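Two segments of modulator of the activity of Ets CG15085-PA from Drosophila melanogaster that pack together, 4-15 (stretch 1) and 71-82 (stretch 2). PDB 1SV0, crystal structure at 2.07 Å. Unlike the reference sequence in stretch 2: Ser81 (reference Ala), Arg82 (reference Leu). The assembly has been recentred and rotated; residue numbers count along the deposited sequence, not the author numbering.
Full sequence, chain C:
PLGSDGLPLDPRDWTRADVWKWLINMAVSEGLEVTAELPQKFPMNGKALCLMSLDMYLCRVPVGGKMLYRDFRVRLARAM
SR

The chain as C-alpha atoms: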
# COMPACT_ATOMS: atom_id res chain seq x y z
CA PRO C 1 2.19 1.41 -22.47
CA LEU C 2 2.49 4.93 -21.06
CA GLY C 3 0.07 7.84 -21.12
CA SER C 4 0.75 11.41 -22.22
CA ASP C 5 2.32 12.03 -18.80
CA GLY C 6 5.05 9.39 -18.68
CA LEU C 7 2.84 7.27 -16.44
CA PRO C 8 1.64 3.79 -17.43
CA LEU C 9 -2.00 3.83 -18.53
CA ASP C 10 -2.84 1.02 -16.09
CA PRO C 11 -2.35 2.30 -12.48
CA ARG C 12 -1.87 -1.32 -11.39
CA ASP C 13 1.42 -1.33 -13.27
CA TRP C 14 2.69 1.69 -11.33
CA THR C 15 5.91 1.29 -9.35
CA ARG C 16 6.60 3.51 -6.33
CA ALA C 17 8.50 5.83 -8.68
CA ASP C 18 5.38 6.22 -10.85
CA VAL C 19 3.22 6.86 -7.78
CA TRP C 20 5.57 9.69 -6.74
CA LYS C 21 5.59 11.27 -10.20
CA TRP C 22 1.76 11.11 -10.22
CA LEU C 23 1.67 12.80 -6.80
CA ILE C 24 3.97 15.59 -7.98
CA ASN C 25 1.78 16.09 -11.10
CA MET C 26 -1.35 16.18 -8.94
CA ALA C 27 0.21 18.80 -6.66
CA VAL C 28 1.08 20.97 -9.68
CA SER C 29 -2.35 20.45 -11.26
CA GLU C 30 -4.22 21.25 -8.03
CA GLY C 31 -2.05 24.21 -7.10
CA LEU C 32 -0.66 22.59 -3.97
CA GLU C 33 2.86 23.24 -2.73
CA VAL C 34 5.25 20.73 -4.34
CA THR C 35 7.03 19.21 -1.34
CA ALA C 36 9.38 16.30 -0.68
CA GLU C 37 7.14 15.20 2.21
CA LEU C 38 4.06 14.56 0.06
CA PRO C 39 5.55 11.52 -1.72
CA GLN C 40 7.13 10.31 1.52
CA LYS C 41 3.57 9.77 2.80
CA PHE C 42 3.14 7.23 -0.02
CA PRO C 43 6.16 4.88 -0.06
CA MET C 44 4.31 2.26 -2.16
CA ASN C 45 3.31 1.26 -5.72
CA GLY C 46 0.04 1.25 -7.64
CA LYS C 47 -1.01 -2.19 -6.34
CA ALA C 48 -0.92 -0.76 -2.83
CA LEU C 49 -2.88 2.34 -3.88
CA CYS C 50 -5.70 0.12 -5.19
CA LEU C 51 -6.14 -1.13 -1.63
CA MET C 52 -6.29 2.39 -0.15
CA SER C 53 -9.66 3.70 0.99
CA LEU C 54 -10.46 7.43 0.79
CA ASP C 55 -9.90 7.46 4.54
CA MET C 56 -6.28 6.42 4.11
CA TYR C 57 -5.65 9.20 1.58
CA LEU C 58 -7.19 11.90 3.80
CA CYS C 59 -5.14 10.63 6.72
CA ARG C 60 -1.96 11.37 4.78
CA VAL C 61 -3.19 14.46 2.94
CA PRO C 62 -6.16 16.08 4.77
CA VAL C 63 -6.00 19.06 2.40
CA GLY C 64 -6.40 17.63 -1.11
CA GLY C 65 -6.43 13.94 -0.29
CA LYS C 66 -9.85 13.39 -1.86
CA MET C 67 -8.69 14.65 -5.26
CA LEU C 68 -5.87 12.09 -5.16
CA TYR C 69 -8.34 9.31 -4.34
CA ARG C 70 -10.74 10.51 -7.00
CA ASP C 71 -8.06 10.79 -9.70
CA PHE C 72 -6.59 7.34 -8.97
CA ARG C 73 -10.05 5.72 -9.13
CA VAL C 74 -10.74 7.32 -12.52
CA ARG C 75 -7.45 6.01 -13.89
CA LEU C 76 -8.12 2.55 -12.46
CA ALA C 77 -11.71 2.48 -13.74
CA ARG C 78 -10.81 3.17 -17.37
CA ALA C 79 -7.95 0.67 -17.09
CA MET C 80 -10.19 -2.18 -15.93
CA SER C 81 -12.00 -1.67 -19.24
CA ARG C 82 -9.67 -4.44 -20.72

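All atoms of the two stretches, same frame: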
# COMPACT_ATOMS: atom_id res chain seq x y z
N SER C 4 0.11 10.15 -21.84
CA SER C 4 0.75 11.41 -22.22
C SER C 4 1.81 11.79 -21.19
O SER C 4 2.94 12.15 -21.55
CB SER C 4 -0.31 12.52 -22.30
OG SER C 4 0.26 13.74 -22.74
N ASP C 5 1.46 11.66 -19.92
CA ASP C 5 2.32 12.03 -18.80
C ASP C 5 3.55 11.22 -18.37
O ASP C 5 4.19 11.58 -17.39
CB ASP C 5 1.45 12.25 -17.56
CG ASP C 5 0.57 11.05 -17.24
OD1 ASP C 5 -0.33 11.20 -16.38
OD2 ASP C 5 0.77 9.96 -17.83
N GLY C 6 3.89 10.16 -19.08
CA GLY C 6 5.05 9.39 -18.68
C GLY C 6 4.64 8.26 -17.75
O GLY C 6 5.45 7.39 -17.41
N LEU C 7 3.38 8.29 -17.34
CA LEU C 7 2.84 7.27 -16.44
C LEU C 7 2.10 6.17 -17.19
O LEU C 7 1.34 6.42 -18.13
CB LEU C 7 1.89 7.91 -15.42
CG LEU C 7 2.50 8.95 -14.48
CD1 LEU C 7 1.43 9.48 -13.56
CD2 LEU C 7 3.64 8.34 -13.68
N PRO C 8 2.31 4.91 -16.77
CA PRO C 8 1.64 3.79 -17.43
C PRO C 8 0.13 3.99 -17.35
O PRO C 8 -0.40 4.41 -16.31
CB PRO C 8 2.09 2.56 -16.65
CG PRO C 8 3.19 3.00 -15.76
CD PRO C 8 3.26 4.49 -15.73
N LEU C 9 -0.56 3.70 -18.45
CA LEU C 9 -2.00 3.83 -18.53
C LEU C 9 -2.74 3.03 -17.46
O LEU C 9 -3.76 3.47 -16.95
CB LEU C 9 -2.48 3.38 -19.92
CG LEU C 9 -1.86 4.18 -21.07
CD1 LEU C 9 -2.24 3.56 -22.42
CD2 LEU C 9 -2.32 5.62 -20.97
N ASP C 10 -2.21 1.85 -17.12
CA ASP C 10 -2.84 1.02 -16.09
C ASP C 10 -2.16 1.29 -14.75
O ASP C 10 -1.02 0.90 -14.54
CB ASP C 10 -2.70 -0.46 -16.45
CG ASP C 10 -3.60 -1.36 -15.61
OD1 ASP C 10 -3.89 -1.02 -14.44
OD2 ASP C 10 -4.01 -2.43 -16.12
N PRO C 11 -2.86 1.96 -13.82
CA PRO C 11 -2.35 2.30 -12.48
C PRO C 11 -1.82 1.09 -11.70
O PRO C 11 -1.00 1.23 -10.78
CB PRO C 11 -3.57 2.93 -11.80
CG PRO C 11 -4.34 3.50 -12.93
CD PRO C 11 -4.25 2.42 -13.98
N ARG C 12 -2.31 -0.10 -12.05
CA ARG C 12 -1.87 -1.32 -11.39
C ARG C 12 -0.45 -1.68 -11.78
O ARG C 12 0.20 -2.50 -11.13
CB ARG C 12 -2.84 -2.47 -11.73
CG ARG C 12 -4.22 -2.26 -11.14
CD ARG C 12 -5.23 -3.29 -11.66
NE ARG C 12 -5.44 -3.15 -13.10
CZ ARG C 12 -6.37 -3.81 -13.78
NH1 ARG C 12 -7.18 -4.66 -13.16
NH2 ARG C 12 -6.50 -3.62 -15.09
N ASP C 13 0.06 -1.07 -12.85
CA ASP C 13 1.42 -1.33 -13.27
C ASP C 13 2.38 -0.30 -12.68
O ASP C 13 3.59 -0.37 -12.91
CB ASP C 13 1.54 -1.29 -14.80
CG ASP C 13 0.71 -2.37 -15.49
OD1 ASP C 13 0.44 -3.41 -14.85
OD2 ASP C 13 0.36 -2.18 -16.67
N TRP C 14 1.85 0.64 -11.91
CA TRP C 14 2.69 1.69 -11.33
C TRP C 14 3.66 1.22 -10.25
O TRP C 14 3.28 0.50 -9.32
CB TRP C 14 1.81 2.80 -10.73
CG TRP C 14 1.10 3.68 -11.73
CD1 TRP C 14 1.12 3.57 -13.10
CD2 TRP C 14 0.27 4.82 -11.44
NE1 TRP C 14 0.35 4.56 -13.67
CE2 TRP C 14 -0.18 5.34 -12.67
CE3 TRP C 14 -0.14 5.44 -10.25
CZ2 TRP C 14 -1.02 6.45 -12.75
CZ3 TRP C 14 -0.98 6.55 -10.33
CH2 TRP C 14 -1.41 7.05 -11.57
N THR C 15 4.92 1.63 -10.37
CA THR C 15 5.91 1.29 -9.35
C THR C 15 5.80 2.43 -8.33
O THR C 15 4.95 3.31 -8.48
CB THR C 15 7.33 1.31 -9.91
OG1 THR C 15 7.59 2.62 -10.44
CG2 THR C 15 7.49 0.26 -11.02
N ASP C 71 -8.86 10.92 -8.49
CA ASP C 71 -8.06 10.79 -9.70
C ASP C 71 -7.55 9.37 -9.92
O ASP C 71 -7.58 8.86 -11.05
CB ASP C 71 -6.88 11.77 -9.65
CG ASP C 71 -6.13 11.86 -10.97
OD1 ASP C 71 -5.16 11.08 -11.17
OD2 ASP C 71 -6.51 12.70 -11.81
N PHE C 72 -7.09 8.71 -8.85
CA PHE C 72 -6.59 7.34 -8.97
C PHE C 72 -7.71 6.39 -9.41
O PHE C 72 -7.51 5.53 -10.27
CB PHE C 72 -5.99 6.85 -7.65
CG PHE C 72 -5.25 5.55 -7.78
CD1 PHE C 72 -3.95 5.52 -8.26
CD2 PHE C 72 -5.87 4.34 -7.46
CE1 PHE C 72 -3.26 4.32 -8.41
CE2 PHE C 72 -5.18 3.13 -7.60
CZ PHE C 72 -3.88 3.12 -8.08
N ARG C 73 -8.89 6.55 -8.81
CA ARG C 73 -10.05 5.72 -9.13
C ARG C 73 -10.44 5.84 -10.61
O ARG C 73 -10.79 4.85 -11.25
CB ARG C 73 -11.24 6.11 -8.25
CG ARG C 73 -11.53 5.12 -7.14
CD ARG C 73 -10.29 4.80 -6.35
NE ARG C 73 -10.50 3.70 -5.42
CZ ARG C 73 -10.84 2.46 -5.78
NH1 ARG C 73 -11.01 2.15 -7.06
NH2 ARG C 73 -11.01 1.53 -4.85
N VAL C 74 -10.40 7.07 -11.12
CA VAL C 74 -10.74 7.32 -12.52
C VAL C 74 -9.77 6.57 -13.42
O VAL C 74 -10.17 5.90 -14.37
CB VAL C 74 -10.66 8.82 -12.86
CG1 VAL C 74 -10.88 9.03 -14.35
CG2 VAL C 74 -11.70 9.59 -12.05
N ARG C 75 -8.48 6.68 -13.11
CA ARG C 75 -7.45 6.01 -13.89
C ARG C 75 -7.64 4.49 -13.83
O ARG C 75 -7.56 3.81 -14.85
CB ARG C 75 -6.06 6.38 -13.38
CG ARG C 75 -5.61 7.79 -13.76
CD ARG C 75 -4.31 8.17 -13.06
NE ARG C 75 -3.89 9.53 -13.37
CZ ARG C 75 -3.05 9.86 -14.35
NH1 ARG C 75 -2.53 8.92 -15.14
NH2 ARG C 75 -2.74 11.13 -14.55
N LEU C 76 -7.92 3.98 -12.64
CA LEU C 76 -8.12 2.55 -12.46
C LEU C 76 -9.37 2.08 -13.22
O LEU C 76 -9.34 1.07 -13.92
CB LEU C 76 -8.25 2.21 -10.98
CG LEU C 76 -8.48 0.74 -10.62
CD1 LEU C 76 -7.34 -0.12 -11.14
CD2 LEU C 76 -8.60 0.60 -9.11
N ALA C 77 -10.45 2.83 -13.08
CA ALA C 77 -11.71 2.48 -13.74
C ALA C 77 -11.51 2.27 -15.24
O ALA C 77 -11.80 1.20 -15.76
CB ALA C 77 -12.75 3.57 -13.50
N ARG C 78 -11.00 3.29 -15.93
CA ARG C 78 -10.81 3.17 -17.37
C ARG C 78 -9.86 2.02 -17.72
O ARG C 78 -10.02 1.37 -18.75
CB ARG C 78 -10.29 4.48 -17.98
CG ARG C 78 -8.83 4.79 -17.69
CD ARG C 78 -8.31 5.93 -18.57
NE ARG C 78 -8.85 7.25 -18.23
CZ ARG C 78 -10.04 7.71 -18.61
NH1 ARG C 78 -10.84 6.97 -19.35
NH2 ARG C 78 -10.42 8.93 -18.24
N ALA C 79 -8.89 1.76 -16.85
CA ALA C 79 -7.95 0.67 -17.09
C ALA C 79 -8.65 -0.68 -17.06
O ALA C 79 -8.44 -1.52 -17.94
CB ALA C 79 -6.84 0.71 -16.06
N MET C 80 -9.49 -0.90 -16.05
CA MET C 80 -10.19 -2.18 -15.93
C MET C 80 -11.04 -2.48 -17.18
O MET C 80 -11.49 -3.61 -17.37
CB MET C 80 -11.04 -2.19 -14.66
CG MET C 80 -10.23 -1.87 -13.41
SD MET C 80 -10.91 -2.58 -11.91
CE MET C 80 -9.56 -3.67 -11.42
N SER C 81 -11.24 -1.47 -18.02
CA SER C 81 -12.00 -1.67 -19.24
C SER C 81 -11.18 -2.42 -20.32
O SER C 81 -11.18 -2.02 -21.50
CB SER C 81 -12.52 -0.32 -19.76
OG SER C 81 -13.60 0.16 -18.96
N ARG C 82 -10.53 -3.53 -19.90
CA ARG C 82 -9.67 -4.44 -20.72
C ARG C 82 -10.23 -5.84 -21.09
O ARG C 82 -10.89 -6.54 -20.33
CB ARG C 82 -8.38 -4.74 -19.97
CG ARG C 82 -8.70 -5.59 -18.74
CD ARG C 82 -7.48 -6.10 -17.98
NE ARG C 82 -7.85 -6.90 -16.80
CZ ARG C 82 -8.69 -6.49 -15.85
NH1 ARG C 82 -9.25 -5.29 -15.94
NH2 ARG C 82 -8.96 -7.27 -14.81
O HOH W 1 -5.94 4.86 -16.80
O HOH W 2 -3.48 5.82 -15.30

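A loop lying against a helix commonly places compact apolar groups at the middle of the contact and charged side chains around them, and this pair of segments is a clear example. At the centre is Pro11, which opens a short 3-10 segment and points toward the helix. Its ring lies directly on the helix: Pro11 CG is 3.4 Å from Arg75 CB, and Pro11 CD packs 3.7 Å from Ala79 CB. One turn of helix separates these two partners. A turn earlier, Phe72 receives Pro11 as well, with Pro11 CB 3.7 Å from Phe72 CE1, and directs its edge toward the face of Trp14 in an offset edge-to-face pair, the planes at 73° and Trp14 CZ3 3.7 Å from Phe72 CE1. The indole is also tied to its own loop, since Trp14 NE1 donates to Pro8 O at 2.7 Å.

Two arginines, Arg75 and Arg12, carry the contact outward, their aliphatic portions packing while their guanidinium groups find carboxylates. Arg75 CD rests 3.4 Å from Trp14 CH2; beyond it, Arg75 NH2 forms a salt bridge to Asp5 OD1 at 3.0 Å, while Arg75 NE binds Asp71 OD1, also at 3.0 Å, within the helix. The guanidinium thus joins an acid from each segment. Two waters extend the link: one donates to both Leu9 O and Arg75 O, the other donates to Leu9 O and accepts from Arg75 NH1.

Arg12 reaches across in a similar way, with Arg12 CG 3.8 Å from Leu76 CD1, but its salt bridge stays within the loop, Arg12 NH2 meeting Asp10 OD2 at 2.9 Å. At the far edge, Arg12 NH2 approaches Arg82 NH1 to 3.3 Å; both are donors of like charge, and Arg82 is poorly ordered, so this proximity is no evidence of attraction.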